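CghA (Chaetomium globosum, PDB 6KBC) is a fungal protein of the Diels-Alderase family, built from two beta-rich domains of the calycin clan. Local coordinates at residues P22-F34 against P166-A178. Numbering follows the deposited sequence.
Sequences PGSAVIPNSGNLF and PTLPQSDREAEVA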
loop_
_atom_site.group_PDB
_atom_site.type_symbol
_atom_site.label_atom_id
_atom_site.label_comp_id
_atom_site.label_asym_id
_atom_site.label_seq_id
_atom_site.Cartn_x
_atom_site.Cartn_y
_atom_site.Cartn_z
ATOM N N PRO A 22 -4.146 -17.608 16.275
ATOM C CA PRO A 22 -4.537 -17.449 14.873
ATOM C C PRO A 22 -5.486 -16.277 14.693
ATOM O O PRO A 22 -6.251 -15.918 15.591
ATOM C CB PRO A 22 -5.222 -18.778 14.527
ATOM C CG PRO A 22 -5.446 -19.493 15.824
ATOM C CD PRO A 22 -4.929 -18.658 16.953
ATOM N N GLY A 23 -5.413 -15.664 13.512
ATOM C CA GLY A 23 -6.419 -14.709 13.116
ATOM C C GLY A 23 -7.573 -15.393 12.414
ATOM O O GLY A 23 -7.464 -16.541 11.987
ATOM N N SER A 24 -8.693 -14.686 12.300
ATOM C CA SER A 24 -9.805 -15.282 11.581
ATOM C C SER A 24 -9.456 -15.413 10.098
ATOM O O SER A 24 -8.467 -14.857 9.610
ATOM C CB SER A 24 -11.078 -14.460 11.771
ATOM O OG SER A 24 -10.969 -13.202 11.140
ATOM N N ALA A 25 -10.289 -16.159 9.378
ATOM C CA ALA A 25 -9.952 -16.601 8.037
ATOM C C ALA A 25 -10.222 -15.516 6.998
ATOM O O ALA A 25 -10.958 -14.551 7.233
ATOM C CB ALA A 25 -10.737 -17.861 7.676
ATOM N N VAL A 26 -9.595 -15.687 5.827
ATOM C CA VAL A 26 -9.945 -14.875 4.670
ATOM C C VAL A 26 -11.401 -15.112 4.321
ATOM O O VAL A 26 -11.858 -16.259 4.231
ATOM C CB VAL A 26 -9.050 -15.213 3.468
ATOM C CG1 VAL A 26 -9.488 -14.398 2.250
ATOM C CG2 VAL A 26 -7.588 -14.967 3.789
ATOM N N ILE A 27 -12.135 -14.031 4.098
ATOM C CA ILE A 27 -13.497 -14.090 3.583
ATOM C C ILE A 27 -13.438 -13.857 2.085
ATOM O O ILE A 27 -13.041 -12.759 1.656
ATOM C CB ILE A 27 -14.407 -13.058 4.265
ATOM C CG1 ILE A 27 -14.331 -13.210 5.785
ATOM C CG2 ILE A 27 -15.832 -13.180 3.736
ATOM C CD1 ILE A 27 -14.897 -12.029 6.553
ATOM N N PRO A 28 -13.812 -14.826 1.253
ATOM C CA PRO A 28 -13.843 -14.589 -0.190
ATOM C C PRO A 28 -14.792 -13.461 -0.555
ATOM O O PRO A 28 -15.795 -13.213 0.121
ATOM C CB PRO A 28 -14.329 -15.924 -0.764
ATOM C CG PRO A 28 -14.986 -16.620 0.376
ATOM C CD PRO A 28 -14.251 -16.186 1.606
ATOM N N ASN A 29 -14.452 -12.778 -1.648
ATOM C CA ASN A 29 -15.268 -11.712 -2.229
ATOM C C ASN A 29 -15.643 -10.642 -1.202
ATOM O O ASN A 29 -16.769 -10.139 -1.176
ATOM C CB ASN A 29 -16.525 -12.282 -2.875
ATOM C CG ASN A 29 -17.150 -11.322 -3.847
ATOM O OD1 ASN A 29 -16.447 -10.626 -4.601
ATOM N ND2 ASN A 29 -18.474 -11.263 -3.839
ATOM N N SER A 30 -14.685 -10.259 -0.369
ATOM C CA SER A 30 -14.928 -9.269 0.666
ATOM C C SER A 30 -13.708 -8.377 0.823
ATOM O O SER A 30 -12.571 -8.812 0.622
ATOM C CB SER A 30 -15.265 -9.947 2.000
ATOM O OG SER A 30 -15.135 -9.064 3.094
ATOM N N GLY A 31 -13.962 -7.120 1.190
ATOM C CA GLY A 31 -12.888 -6.245 1.615
ATOM C C GLY A 31 -12.128 -6.759 2.817
ATOM O O GLY A 31 -10.984 -6.344 3.040
ATOM N N ASN A 32 -12.735 -7.656 3.602
ATOM C CA ASN A 32 -12.092 -8.205 4.795
ATOM C C ASN A 32 -11.675 -7.108 5.763
ATOM O O ASN A 32 -10.686 -7.245 6.482
ATOM C CB ASN A 32 -10.884 -9.077 4.437
ATOM C CG ASN A 32 -11.280 -10.466 3.993
ATOM O OD1 ASN A 32 -11.245 -11.413 4.788
ATOM N ND2 ASN A 32 -11.647 -10.605 2.731
ATOM N N LEU A 33 -12.434 -6.015 5.796
ATOM C CA LEU A 33 -11.992 -4.831 6.520
ATOM C C LEU A 33 -12.056 -5.016 8.026
ATOM O O LEU A 33 -11.332 -4.332 8.763
ATOM C CB LEU A 33 -12.839 -3.623 6.109
ATOM C CG LEU A 33 -12.659 -3.245 4.646
ATOM C CD1 LEU A 33 -13.531 -2.037 4.281
ATOM C CD2 LEU A 33 -11.172 -2.995 4.374
ATOM N N PHE A 34 -12.919 -5.900 8.510
ATOM C CA PHE A 34 -12.982 -6.117 9.946
ATOM C C PHE A 34 -11.723 -6.844 10.420
ATOM O O PHE A 34 -11.245 -7.763 9.749
ATOM C CB PHE A 34 -14.234 -6.912 10.319
ATOM C CG PHE A 34 -14.515 -6.918 11.792
ATOM C CD1 PHE A 34 -15.087 -5.809 12.404
ATOM C CD2 PHE A 34 -14.182 -8.014 12.573
ATOM C CE1 PHE A 34 -15.340 -5.802 13.769
ATOM C CE2 PHE A 34 -14.432 -8.012 13.937
ATOM C CZ PHE A 34 -15.010 -6.907 14.533
ATOM N N PRO A 166 -12.798 -4.205 -10.817
ATOM C CA PRO A 166 -12.763 -5.531 -10.186
ATOM C C PRO A 166 -11.476 -5.711 -9.398
ATOM O O PRO A 166 -10.390 -5.368 -9.869
ATOM C CB PRO A 166 -12.831 -6.494 -11.379
ATOM C CG PRO A 166 -12.338 -5.704 -12.542
ATOM C CD PRO A 166 -12.775 -4.283 -12.288
ATOM N N THR A 167 -11.594 -6.261 -8.188
ATOM C CA THR A 167 -10.430 -6.300 -7.309
ATOM C C THR A 167 -10.476 -7.354 -6.206
ATOM O O THR A 167 -9.428 -7.755 -5.687
ATOM C CB THR A 167 -10.244 -4.924 -6.662
ATOM O OG1 THR A 167 -9.000 -4.893 -5.947
ATOM C CG2 THR A 167 -11.396 -4.619 -5.688
ATOM N N LEU A 168 -11.678 -7.790 -5.805
ATOM C CA LEU A 168 -11.721 -8.510 -4.534
ATOM C C LEU A 168 -11.224 -9.945 -4.725
ATOM O O LEU A 168 -11.482 -10.559 -5.763
ATOM C CB LEU A 168 -13.148 -8.500 -3.962
ATOM C CG LEU A 168 -13.637 -7.107 -3.517
ATOM C CD1 LEU A 168 -15.136 -7.099 -3.148
ATOM C CD2 LEU A 168 -12.817 -6.586 -2.338
ATOM N N PRO A 169 -10.481 -10.487 -3.758
ATOM C CA PRO A 169 -9.984 -11.857 -3.903
ATOM C C PRO A 169 -11.115 -12.856 -3.748
ATOM O O PRO A 169 -11.993 -12.712 -2.890
ATOM C CB PRO A 169 -8.962 -11.989 -2.772
ATOM C CG PRO A 169 -9.457 -11.048 -1.731
ATOM C CD PRO A 169 -10.063 -9.884 -2.482
ATOM N N GLN A 170 -11.079 -13.878 -4.590
ATOM C CA GLN A 170 -12.133 -14.874 -4.655
ATOM C C GLN A 170 -11.776 -16.132 -3.876
ATOM O O GLN A 170 -12.569 -17.080 -3.845
ATOM C CB GLN A 170 -12.410 -15.222 -6.115
ATOM C CG GLN A 170 -12.858 -14.049 -7.018
ATOM C CD GLN A 170 -14.023 -13.234 -6.461
ATOM O OE1 GLN A 170 -13.832 -12.219 -5.782
ATOM N NE2 GLN A 170 -15.242 -13.693 -6.729
ATOM N N SER A 171 -10.616 -16.141 -3.224
ATOM C CA SER A 171 -10.029 -17.314 -2.593
ATOM C C SER A 171 -8.900 -16.837 -1.691
ATOM O O SER A 171 -8.448 -15.693 -1.784
ATOM C CB SER A 171 -9.523 -18.302 -3.648
ATOM O OG SER A 171 -8.296 -17.847 -4.213
ATOM N N ASP A 172 -8.453 -17.725 -0.800
ATOM C CA ASP A 172 -7.323 -17.386 0.055
ATOM C C ASP A 172 -6.086 -17.065 -0.774
ATOM O O ASP A 172 -5.347 -16.126 -0.458
ATOM C CB ASP A 172 -7.030 -18.530 1.024
ATOM C CG ASP A 172 -8.032 -18.605 2.153
ATOM O OD1 ASP A 172 -9.193 -18.181 1.949
ATOM O OD2 ASP A 172 -7.650 -19.071 3.247
ATOM N N ARG A 173 -5.858 -17.831 -1.846
ATOM C CA ARG A 173 -4.694 -17.626 -2.705
ATOM C C ARG A 173 -4.694 -16.226 -3.316
ATOM O O ARG A 173 -3.648 -15.573 -3.397
ATOM C CB ARG A 173 -4.679 -18.693 -3.805
ATOM C CG ARG A 173 -3.568 -18.555 -4.845
ATOM C CD ARG A 173 -2.214 -18.669 -4.177
ATOM N NE ARG A 173 -1.106 -18.432 -5.098
ATOM C CZ ARG A 173 -0.651 -17.227 -5.425
ATOM N NH1 ARG A 173 -1.232 -16.141 -4.921
ATOM N NH2 ARG A 173 0.390 -17.112 -6.252
ATOM N N GLU A 174 -5.861 -15.750 -3.755
ATOM C CA GLU A 174 -5.943 -14.436 -4.383
ATOM C C GLU A 174 -5.747 -13.295 -3.397
ATOM O O GLU A 174 -5.424 -12.181 -3.816
ATOM C CB GLU A 174 -7.281 -14.305 -5.098
ATOM C CG GLU A 174 -7.474 -15.376 -6.158
ATOM C CD GLU A 174 -8.543 -15.004 -7.172
ATOM O OE1 GLU A 174 -8.460 -15.462 -8.333
ATOM O OE2 GLU A 174 -9.473 -14.258 -6.799
ATOM N N ALA A 175 -5.917 -13.536 -2.104
ATOM C CA ALA A 175 -5.660 -12.510 -1.107
ATOM C C ALA A 175 -4.211 -12.483 -0.655
ATOM O O ALA A 175 -3.790 -11.520 -0.004
ATOM C CB ALA A 175 -6.559 -12.723 0.116
ATOM N N GLU A 176 -3.449 -13.523 -0.976
ATOM C CA GLU A 176 -2.098 -13.640 -0.475
ATOM C C GLU A 176 -1.172 -12.678 -1.203
ATOM O O GLU A 176 -1.320 -12.442 -2.404
ATOM C CB GLU A 176 -1.604 -15.074 -0.666
ATOM C CG GLU A 176 -2.217 -16.056 0.318
ATOM C CD GLU A 176 -1.581 -17.434 0.232
ATOM O OE1 GLU A 176 -1.195 -17.850 -0.886
ATOM O OE2 GLU A 176 -1.457 -18.085 1.289
ATOM N N VAL A 177 -0.215 -12.134 -0.462
ATOM C CA VAL A 177 0.983 -11.527 -1.038
ATOM C C VAL A 177 2.207 -12.407 -0.809
ATOM O O VAL A 177 3.271 -12.139 -1.389
ATOM C CB VAL A 177 1.220 -10.116 -0.459
ATOM C CG1 VAL A 177 1.535 -10.201 1.023
ATOM C CG2 VAL A 177 2.293 -9.343 -1.233
ATOM N N ALA A 178 2.080 -13.424 0.036
ATOM C CA ALA A 178 3.039 -14.501 0.260
ATOM C C ALA A 178 2.287 -15.595 1.009
ATOM O O ALA A 178 1.154 -15.367 1.469
ATOM C CB ALA A 178 4.266 -14.016 1.057
HETATM O O HOH W 1 -7.952 -18.041 5.501
HETATM O O HOH W 2 -10.802 -18.832 3.878
#
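The loop 22-34 and the segment 166-178 are joined by one direct backbone hydrogen bond, N29 N to P169 O (2.8 Å); P28 and Q170 lie closest beside it, CA to CA 4.8 Å. Both belong to the calycin-type N-terminal domain, where the loop between strands 6-10 and 46-54 packs on the connection from strand 154-162 to strand 181-200. L168 reaches toward the loop, its CD2 resting 3.7 Å from S30 O, while CB of P28 lies against the carbonyl of Q170. At the other end OD1 of D172 comes within 3.3 Å of V26 CB, the carboxylate passing alongside the valine. With CG1 anti to its backbone N (chi1 177°), V26 sends that methyl to CB of A175, 4.0 Å away, in the weakly bonded helical turn 172-175, where S171 OG at the N-cap accepts from E174 N. The A175 side chain is about 12 Å from the bound WK1. Within the loop, N32 OD1 accepts from I27 N and bonds K36 NZ; ND2 meets I27 O in its carbonyl plane but stands above that of S30 O. S30 OG, which takes N32 N in an ST turn, also hydrogen-bonds to G110 O. Two waters join V26 to D172, one accepting from V26 N and donating to OD2, the other donating to V26 O and to OD1 (2.6 Å).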